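Local coordinates for protein B-agarase (Saccharophagus degradans, PDB 4BQ2) that hydrolyses beta-linkages of agarose as a family 50 glycoside hydrolase, acting as an exo-beta-agarase, at residues E631-A642 with D682-F693. Numbering follows the deposited sequence.
Sequences EGLPKQKWAFLA and DYMQSVIDNPYF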
loop_
_atom_site.group_PDB
_atom_site.type_symbol
_atom_site.label_atom_id
_atom_site.label_comp_id
_atom_site.label_asym_id
_atom_site.label_seq_id
_atom_site.Cartn_x
_atom_site.Cartn_y
_atom_site.Cartn_z
ATOM N N GLU A 631 8.219 9.156 -2.574
ATOM C CA GLU A 631 8.620 9.733 -3.870
ATOM C C GLU A 631 9.914 9.173 -4.474
ATOM O O GLU A 631 10.196 9.337 -5.668
ATOM C CB GLU A 631 8.625 11.271 -3.769
ATOM C CG GLU A 631 7.163 11.752 -3.584
ATOM C CD GLU A 631 6.990 13.274 -3.429
ATOM O OE1 GLU A 631 7.837 14.046 -3.932
ATOM O OE2 GLU A 631 5.951 13.693 -2.849
ATOM N N GLY A 632 10.687 8.507 -3.634
ATOM C CA GLY A 632 11.848 7.756 -4.094
ATOM C C GLY A 632 12.538 7.135 -2.909
ATOM O O GLY A 632 11.924 6.911 -1.836
ATOM N N LEU A 633 13.811 6.827 -3.116
ATOM C CA LEU A 633 14.623 6.159 -2.120
ATOM C C LEU A 633 15.674 7.139 -1.591
ATOM O O LEU A 633 16.761 7.245 -2.162
ATOM C CB LEU A 633 15.277 4.901 -2.730
ATOM C CG LEU A 633 14.375 3.859 -3.386
ATOM C CD1 LEU A 633 15.261 2.631 -3.709
ATOM C CD2 LEU A 633 13.158 3.460 -2.524
ATOM N N PRO A 634 15.352 7.859 -0.490
ATOM C CA PRO A 634 16.283 8.898 0.000
ATOM C C PRO A 634 17.553 8.266 0.570
ATOM O O PRO A 634 17.496 7.173 1.191
ATOM C CB PRO A 634 15.496 9.591 1.129
ATOM C CG PRO A 634 14.054 9.161 0.939
ATOM C CD PRO A 634 14.135 7.774 0.338
ATOM N N LYS A 635 18.682 8.951 0.368
ATOM C CA LYS A 635 20.001 8.491 0.890
ATOM C C LYS A 635 19.963 8.016 2.343
ATOM O O LYS A 635 20.353 6.891 2.634
ATOM C CB LYS A 635 21.070 9.592 0.739
ATOM C CG LYS A 635 22.488 9.125 1.053
ATOM C CD LYS A 635 23.482 10.283 0.890
ATOM C CE LYS A 635 24.859 9.930 1.447
ATOM N NZ LYS A 635 25.942 10.627 0.692
ATOM N N GLN A 636 19.488 8.874 3.249
ATOM C CA GLN A 636 19.578 8.608 4.681
ATOM C C GLN A 636 18.738 7.422 5.095
ATOM O O GLN A 636 19.150 6.618 5.939
ATOM C CB GLN A 636 19.186 9.838 5.514
ATOM C CG GLN A 636 20.166 11.007 5.383
ATOM C CD GLN A 636 21.569 10.656 5.866
ATOM O OE1 GLN A 636 22.559 10.923 5.179
ATOM N NE2 GLN A 636 21.658 10.032 7.040
ATOM N N LYS A 637 17.567 7.301 4.482
ATOM C CA LYS A 637 16.643 6.246 4.835
ATOM C C LYS A 637 17.166 4.870 4.389
ATOM O O LYS A 637 16.808 3.861 4.988
ATOM C CB LYS A 637 15.271 6.544 4.222
ATOM C CG LYS A 637 14.599 7.784 4.799
ATOM C CD LYS A 637 14.346 7.604 6.291
ATOM C CE LYS A 637 12.991 6.985 6.558
ATOM N NZ LYS A 637 12.109 7.986 7.216
ATOM N N TRP A 638 18.008 4.838 3.353
ATOM C CA TRP A 638 18.457 3.560 2.775
ATOM C C TRP A 638 19.937 3.233 3.009
ATOM O O TRP A 638 20.437 2.250 2.485
ATOM C CB TRP A 638 18.042 3.430 1.285
ATOM C CG TRP A 638 16.511 3.395 1.167
ATOM C CD1 TRP A 638 15.683 4.433 0.853
ATOM C CD2 TRP A 638 15.667 2.265 1.435
ATOM N NE1 TRP A 638 14.347 4.007 0.889
ATOM C CE2 TRP A 638 14.323 2.678 1.245
ATOM C CE3 TRP A 638 15.917 0.931 1.779
ATOM C CZ2 TRP A 638 13.234 1.795 1.402
ATOM C CZ3 TRP A 638 14.830 0.051 1.958
ATOM C CH2 TRP A 638 13.501 0.491 1.764
ATOM N N ALA A 639 20.611 4.026 3.846
ATOM C CA ALA A 639 22.059 3.893 4.053
ATOM C C ALA A 639 22.440 2.538 4.665
ATOM O O ALA A 639 23.532 2.023 4.399
ATOM C CB ALA A 639 22.557 5.042 4.934
ATOM N N PHE A 640 21.540 1.977 5.464
ATOM C CA PHE A 640 21.721 0.667 6.086
ATOM C C PHE A 640 21.988 -0.473 5.095
ATOM O O PHE A 640 22.613 -1.466 5.448
ATOM C CB PHE A 640 20.524 0.319 6.983
ATOM C CG PHE A 640 19.264 -0.089 6.213
ATOM C CD1 PHE A 640 19.036 -1.429 5.864
ATOM C CD2 PHE A 640 18.320 0.873 5.819
ATOM C CE1 PHE A 640 17.891 -1.794 5.179
ATOM C CE2 PHE A 640 17.181 0.508 5.109
ATOM C CZ PHE A 640 16.970 -0.825 4.785
ATOM N N LEU A 641 21.516 -0.325 3.861
ATOM C CA LEU A 641 21.648 -1.376 2.833
ATOM C C LEU A 641 23.101 -1.753 2.586
ATOM O O LEU A 641 23.374 -2.893 2.250
ATOM C CB LEU A 641 21.061 -0.921 1.487
ATOM C CG LEU A 641 19.526 -0.709 1.515
ATOM C CD1 LEU A 641 19.130 -0.093 0.183
ATOM C CD2 LEU A 641 18.795 -2.025 1.747
ATOM N N ALA A 642 23.998 -0.772 2.711
ATOM C CA ALA A 642 25.438 -0.979 2.415
ATOM C C ALA A 642 26.077 -1.993 3.334
ATOM O O ALA A 642 26.853 -2.826 2.876
ATOM C CB ALA A 642 26.219 0.340 2.465
ATOM N N ASP A 682 10.895 9.764 -11.550
ATOM C CA ASP A 682 11.759 10.139 -10.425
ATOM C C ASP A 682 11.968 8.988 -9.466
ATOM O O ASP A 682 13.103 8.738 -9.024
ATOM C CB ASP A 682 11.183 11.298 -9.603
ATOM C CG ASP A 682 11.222 12.658 -10.328
ATOM O OD1 ASP A 682 11.905 12.867 -11.355
ATOM O OD2 ASP A 682 10.511 13.543 -9.835
ATOM N N TYR A 683 10.878 8.298 -9.120
ATOM C CA TYR A 683 10.999 7.148 -8.270
ATOM C C TYR A 683 11.927 6.090 -8.869
ATOM O O TYR A 683 12.842 5.604 -8.199
ATOM C CB TYR A 683 9.626 6.505 -7.999
ATOM C CG TYR A 683 9.654 5.474 -6.906
ATOM C CD1 TYR A 683 10.121 4.150 -7.147
ATOM C CD2 TYR A 683 9.197 5.784 -5.638
ATOM C CE1 TYR A 683 10.147 3.200 -6.117
ATOM C CE2 TYR A 683 9.202 4.842 -4.633
ATOM C CZ TYR A 683 9.700 3.548 -4.875
ATOM O OH TYR A 683 9.684 2.592 -3.858
ATOM N N MET A 684 11.636 5.670 -10.100
ATOM C CA MET A 684 12.469 4.663 -10.756
ATOM C C MET A 684 13.938 5.085 -10.933
ATOM O O MET A 684 14.842 4.241 -10.822
ATOM C CB MET A 684 11.853 4.242 -12.090
ATOM C CG MET A 684 10.606 3.360 -11.932
ATOM S SD MET A 684 10.812 1.873 -10.921
ATOM C CE MET A 684 12.059 0.999 -11.882
ATOM N N GLN A 685 14.192 6.371 -11.184
ATOM C CA GLN A 685 15.582 6.862 -11.239
ATOM C C GLN A 685 16.289 6.589 -9.940
ATOM O O GLN A 685 17.472 6.222 -9.929
ATOM C CB GLN A 685 15.694 8.370 -11.540
ATOM C CG GLN A 685 17.126 8.824 -11.901
ATOM C CD GLN A 685 17.631 8.129 -13.157
ATOM O OE1 GLN A 685 16.911 8.039 -14.136
ATOM N NE2 GLN A 685 18.831 7.577 -13.112
ATOM N N SER A 686 15.571 6.803 -8.838
ATOM C CA SER A 686 16.100 6.570 -7.510
ATOM C C SER A 686 16.462 5.081 -7.297
ATOM O O SER A 686 17.491 4.749 -6.662
ATOM C CB SER A 686 15.045 7.016 -6.478
ATOM O OG SER A 686 15.604 7.100 -5.200
ATOM N N VAL A 687 15.594 4.186 -7.771
ATOM C CA VAL A 687 15.894 2.752 -7.706
ATOM C C VAL A 687 17.103 2.398 -8.569
ATOM O O VAL A 687 18.021 1.694 -8.115
ATOM C CB VAL A 687 14.682 1.884 -8.097
ATOM C CG1 VAL A 687 15.013 0.409 -7.890
ATOM C CG2 VAL A 687 13.467 2.277 -7.242
ATOM N N ILE A 688 17.067 2.849 -9.820
ATOM C CA ILE A 688 18.134 2.608 -10.773
ATOM C C ILE A 688 19.490 3.070 -10.201
ATOM O O ILE A 688 20.481 2.338 -10.289
ATOM C CB ILE A 688 17.808 3.282 -12.115
ATOM C CG1 ILE A 688 16.651 2.543 -12.803
ATOM C CG2 ILE A 688 19.006 3.302 -13.040
ATOM C CD1 ILE A 688 16.014 3.336 -13.920
ATOM N N ASP A 689 19.503 4.238 -9.558
ATOM C CA ASP A 689 20.727 4.777 -8.953
ATOM C C ASP A 689 21.237 4.075 -7.676
ATOM O O ASP A 689 22.315 4.411 -7.201
ATOM C CB ASP A 689 20.552 6.274 -8.611
ATOM C CG ASP A 689 20.399 7.157 -9.851
ATOM O OD1 ASP A 689 20.596 6.663 -10.969
ATOM O OD2 ASP A 689 20.055 8.349 -9.694
ATOM N N ASN A 690 20.421 3.220 -7.059
ATOM C CA ASN A 690 20.817 2.588 -5.816
ATOM C C ASN A 690 21.455 1.221 -6.164
ATOM O O ASN A 690 20.793 0.371 -6.745
ATOM C CB ASN A 690 19.607 2.454 -4.872
ATOM C CG ASN A 690 20.007 1.924 -3.512
ATOM O OD1 ASN A 690 20.675 0.892 -3.441
ATOM N ND2 ASN A 690 19.642 2.634 -2.429
ATOM N N PRO A 691 22.747 1.028 -5.842
ATOM C CA PRO A 691 23.451 -0.187 -6.272
ATOM C C PRO A 691 22.944 -1.484 -5.628
ATOM O O PRO A 691 23.307 -2.559 -6.092
ATOM C CB PRO A 691 24.913 0.087 -5.868
ATOM C CG PRO A 691 24.848 1.131 -4.812
ATOM C CD PRO A 691 23.619 1.953 -5.093
ATOM N N TYR A 692 22.141 -1.390 -4.565
ATOM C CA TYR A 692 21.577 -2.563 -3.897
ATOM C C TYR A 692 20.296 -3.117 -4.520
ATOM O O TYR A 692 19.935 -4.263 -4.253
ATOM C CB TYR A 692 21.422 -2.293 -2.389
ATOM C CG TYR A 692 22.797 -1.938 -1.856
ATOM C CD1 TYR A 692 23.759 -2.932 -1.710
ATOM C CD2 TYR A 692 23.173 -0.596 -1.626
ATOM C CE1 TYR A 692 25.056 -2.627 -1.289
ATOM C CE2 TYR A 692 24.475 -0.277 -1.192
ATOM C CZ TYR A 692 25.402 -1.301 -1.046
ATOM O OH TYR A 692 26.678 -1.037 -0.622
ATOM N N PHE A 693 19.619 -2.331 -5.359
ATOM C CA PHE A 693 18.320 -2.789 -5.891
ATOM C C PHE A 693 18.438 -3.473 -7.211
ATOM O O PHE A 693 19.104 -2.969 -8.105
ATOM C CB PHE A 693 17.294 -1.629 -5.936
ATOM C CG PHE A 693 16.737 -1.345 -4.589
ATOM C CD1 PHE A 693 15.666 -2.091 -4.102
ATOM C CD2 PHE A 693 17.317 -0.388 -3.771
ATOM C CE1 PHE A 693 15.155 -1.873 -2.829
ATOM C CE2 PHE A 693 16.802 -0.151 -2.496
ATOM C CZ PHE A 693 15.725 -0.896 -2.021
HETATM O O HOH W 1 18.880 5.486 -2.639
HETATM O O HOH W 2 21.598 2.786 -0.138
HETATM O O HOH W 3 28.177 -2.859 0.527
#
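Leu633 divides its two methyls between two aromatic residues, meeting both rings obliquely: CD1 lies 3.4 Å from CE2 of Phe693, with Val687 CG2 close by, while CD2 reaches the hydroxyl end of Tyr683. CG stands anti to the carbonyl carbon, beside the backbone N (chi1 -55°). Leu633 N donates to Ser686 OG, 2.8 Å away, with 153° at the hydrogen. Gly632, the residue before, sets its CA 3.6 Å from CD2 of Tyr683, nearly one helical turn ahead of Ser686, where the backbones of the two segments come closest. The Tyr683 ring also stacks on Phe653, and its hydroxyl is hydrogen-bonded to Ser628 O. Phe693 turns its edge to a face of Trp638, CZ lying 4.2 Å from Trp638 CZ3 and the planes at 81°; the Leu641 side chain crosses that of Phe693 at about a right angle, its CD1 3.5 Å from Phe693 CE2. Neighbouring parallel strands 624-627, 648-652 and 693-699 are consistent with the (beta/alpha)8 barrel expected of this family: 631-642 follows the first, helix 673-688 precedes the last, and Ile650 of the middle strand touches Leu633, Tyr683 and Phe693. Asn690 turns the chain between helix and strand. Its OD1 takes the N-H of Tyr692 in the carbonyl plane, an Asx turn that fixes the amide, while ND2 donates to two waters, one held by Leu633 O and the other, more weakly bound to the amide, by Trp638 O. Tyr692 lays one face under the Leu641-Ala642 peptide, its OH 3.4 Å from Ala642 CB, and a third water joins that hydroxyl to Ala642 O.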